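Local coordinates for protein RE55538p (Drosophila melanogaster, PDB 4IX7) that represses transcription of neural development genes, preferentially binding the palindrome 5'-CCAATTGG-3' as a homodimer through its BEN domain, the part present here, at a contact of chain A with DNA. Coordinates in Å, arbitrary orientation; residue numbers count along the deposited sequence, not the author numbering.

A contact of chain A with DNA. Residues 32, 41, 98, 105. With nucleotides of chain B.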
loop_
_atom_site.group_PDB
_atom_site.type_symbol
_atom_site.label_atom_id
_atom_site.label_comp_id
_atom_site.label_asym_id
_atom_site.label_seq_id
_atom_site.Cartn_x
_atom_site.Cartn_y
_atom_site.Cartn_z
ATOM N N ARG A 32 -8.131 -4.081 -12.439
ATOM C CA ARG A 32 -7.415 -3.813 -13.682
ATOM C C ARG A 32 -8.310 -4.055 -14.892
ATOM O O ARG A 32 -8.307 -3.267 -15.836
ATOM C CB ARG A 32 -6.143 -4.660 -13.776
ATOM C CG ARG A 32 -5.098 -4.273 -12.738
ATOM C CD ARG A 32 -3.982 -5.295 -12.636
ATOM N NE ARG A 32 -2.983 -5.169 -13.695
ATOM C CZ ARG A 32 -1.913 -4.380 -13.630
ATOM N NH1 ARG A 32 -1.709 -3.614 -12.563
ATOM N NH2 ARG A 32 -1.055 -4.345 -14.642
ATOM N N ARG A 41 -6.184 3.259 -23.019
ATOM C CA ARG A 41 -4.777 3.227 -22.602
ATOM C C ARG A 41 -4.179 4.608 -22.425
ATOM O O ARG A 41 -3.422 4.851 -21.481
ATOM C CB ARG A 41 -3.916 2.475 -23.626
ATOM C CG ARG A 41 -3.847 0.975 -23.436
ATOM C CD ARG A 41 -2.755 0.381 -24.319
ATOM N NE ARG A 41 -2.975 -1.038 -24.573
ATOM C CZ ARG A 41 -2.416 -2.020 -23.875
ATOM N NH1 ARG A 41 -1.588 -1.736 -22.876
ATOM N NH2 ARG A 41 -2.680 -3.283 -24.183
ATOM N N LYS A 98 -2.076 0.238 -11.608
ATOM C CA LYS A 98 -2.386 0.030 -13.022
ATOM C C LYS A 98 -2.047 1.274 -13.841
ATOM O O LYS A 98 -1.517 1.170 -14.949
ATOM C CB LYS A 98 -3.855 -0.377 -13.189
ATOM C CG LYS A 98 -4.329 -0.482 -14.627
ATOM C CD LYS A 98 -3.549 -1.519 -15.447
ATOM C CE LYS A 98 -3.888 -1.352 -16.927
ATOM N NZ LYS A 98 -3.369 -2.415 -17.836
HETATM N N MSE A 105 4.354 1.411 -19.793
HETATM C CA MSE A 105 4.261 0.721 -21.076
HETATM C C MSE A 105 4.267 1.731 -22.210
HETATM O O MSE A 105 4.868 1.490 -23.262
HETATM C CB MSE A 105 3.017 -0.172 -21.141
HETATM C CG MSE A 105 2.973 -1.065 -22.371
HETATM SE SE MSE A 105 4.424 -2.381 -22.456
HETATM C CE MSE A 105 3.549 -3.853 -21.522
ATOM O "O5'" DG B 1 -4.598 -7.739 -19.208
ATOM C "C5'" DG B 1 -3.530 -8.099 -20.056
ATOM C "C4'" DG B 1 -3.314 -7.056 -21.135
ATOM O "O4'" DG B 1 -4.459 -7.052 -22.018
ATOM C "C3'" DG B 1 -3.156 -5.618 -20.663
ATOM O "O3'" DG B 1 -2.287 -4.946 -21.544
ATOM C "C2'" DG B 1 -4.549 -5.040 -20.839
ATOM C "C1'" DG B 1 -4.978 -5.750 -22.118
ATOM N N9 DG B 1 -6.404 -5.933 -22.163
ATOM C C8 DG B 1 -7.102 -7.016 -21.688
ATOM N N7 DG B 1 -8.386 -6.904 -21.851
ATOM C C5 DG B 1 -8.539 -5.675 -22.468
ATOM C C6 DG B 1 -9.705 -5.015 -22.889
ATOM O O6 DG B 1 -10.871 -5.422 -22.791
ATOM N N1 DG B 1 -9.419 -3.781 -23.469
ATOM C C2 DG B 1 -8.162 -3.254 -23.625
ATOM N N2 DG B 1 -8.074 -2.050 -24.212
ATOM N N3 DG B 1 -7.049 -3.865 -23.232
ATOM C C4 DG B 1 -7.325 -5.062 -22.665
ATOM P P DT B 2 -0.759 -4.701 -21.140
ATOM O OP1 DT B 2 -0.738 -4.017 -19.824
ATOM O OP2 DT B 2 -0.080 -4.063 -22.293
ATOM O "O5'" DT B 2 -0.192 -6.184 -20.943
ATOM C "C5'" DT B 2 1.045 -6.481 -20.303
ATOM C "C4'" DT B 2 0.736 -7.520 -19.248
ATOM O "O4'" DT B 2 1.950 -8.147 -18.754
ATOM C "C3'" DT B 2 0.044 -6.912 -18.040
ATOM O "O3'" DT B 2 -0.815 -7.866 -17.489
ATOM C "C2'" DT B 2 1.219 -6.619 -17.111
ATOM C "C1'" DT B 2 2.161 -7.782 -17.402
ATOM N N1 DT B 2 3.601 -7.437 -17.188
ATOM C C2 DT B 2 4.326 -8.147 -16.252
ATOM O O2 DT B 2 3.843 -9.029 -15.570
ATOM N N3 DT B 2 5.628 -7.747 -16.119
ATOM C C4 DT B 2 6.277 -6.754 -16.820
ATOM O O4 DT B 2 7.461 -6.477 -16.622
ATOM C C5 DT B 2 5.463 -6.050 -17.787
ATOM C C7 DT B 2 6.053 -4.942 -18.608
ATOM C C6 DT B 2 4.185 -6.424 -17.923
ATOM P P DT B 3 -1.923 -7.431 -16.423
ATOM O OP1 DT B 3 -3.077 -8.346 -16.569
ATOM O OP2 DT B 3 -2.081 -5.959 -16.502
ATOM O "O5'" DT B 3 -1.228 -7.745 -15.014
ATOM C "C5'" DT B 3 -1.193 -9.088 -14.546
ATOM C "C4'" DT B 3 -0.431 -9.123 -13.239
ATOM O "O4'" DT B 3 0.926 -8.691 -13.482
ATOM C "C3'" DT B 3 -0.991 -8.185 -12.176
ATOM O "O3'" DT B 3 -1.298 -8.987 -11.055
ATOM C "C2'" DT B 3 0.149 -7.207 -11.861
ATOM C "C1'" DT B 3 1.374 -7.959 -12.354
ATOM N N1 DT B 3 2.536 -7.129 -12.799
ATOM C C2 DT B 3 3.780 -7.417 -12.269
ATOM O O2 DT B 3 3.961 -8.293 -11.449
ATOM N N3 DT B 3 4.791 -6.627 -12.739
ATOM C C4 DT B 3 4.712 -5.616 -13.677
ATOM O O4 DT B 3 5.706 -4.970 -14.016
ATOM C C5 DT B 3 3.381 -5.356 -14.190
ATOM C C7 DT B 3 3.157 -4.273 -15.208
ATOM C C6 DT B 3 2.382 -6.122 -13.737
HETATM O O HOH W 1 -4.636 -4.768 -17.160
HETATM O O HOH W 2 -0.627 -3.321 -17.242
#
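Arg32 has CG anti to its carbonyl carbon (chi1 -67°) and a bend at chi3 (80°), which turns NE and NH2 together toward the phosphate of DT3. Both nitrogens donate to one phosphate oxygen. NH2 lies 2.7 Å from OP2 of DT3, and NE completes the side-on grip on the same atom at 3.1 Å. OP2 sits at the guanidinium edge, almost exactly in its plane. One face of the group is covered by CD of Lys98, and the opposite face rests on the deoxyribose C2' of DT3. The guanidinium is thus held between a lysine chain and a sugar. An alanine at Arg32 would probably leave OP2 without the paired N-H grip and the charge of the guanidinium, and open a gap between Lys98 CD and C2'.

Arg41, at the start of helix 41-46, reaches the preceding phosphate with its chain nearly straight out to NE. Its NH1 donates to OP2 of DT2 at 2.8 Å, with that oxygen 17° out of the guanidinium plane. NH2 donates a hydrogen bond to O3' of DG1 (3.1 Å), the ester oxygen of the same linkage.

The NZ of Lys98, on helix 88-113, faces both phosphates from one side. NZ forms a longer salt bridge, 3.7 Å to OP1 of DT2. Two waters extend its reach. Water 1 connects NZ to OP2 of DT3, and water 2 connects it to oxygens of both phosphates. These contacts are all to the backbone, so this patch likely helps seat the BEN domain on DNA rather than read bases. Two turns along the helix, the selenomethionine Met105 adds an apolar contact: its methyl CE packs 3.8 Å from C5' of DT2.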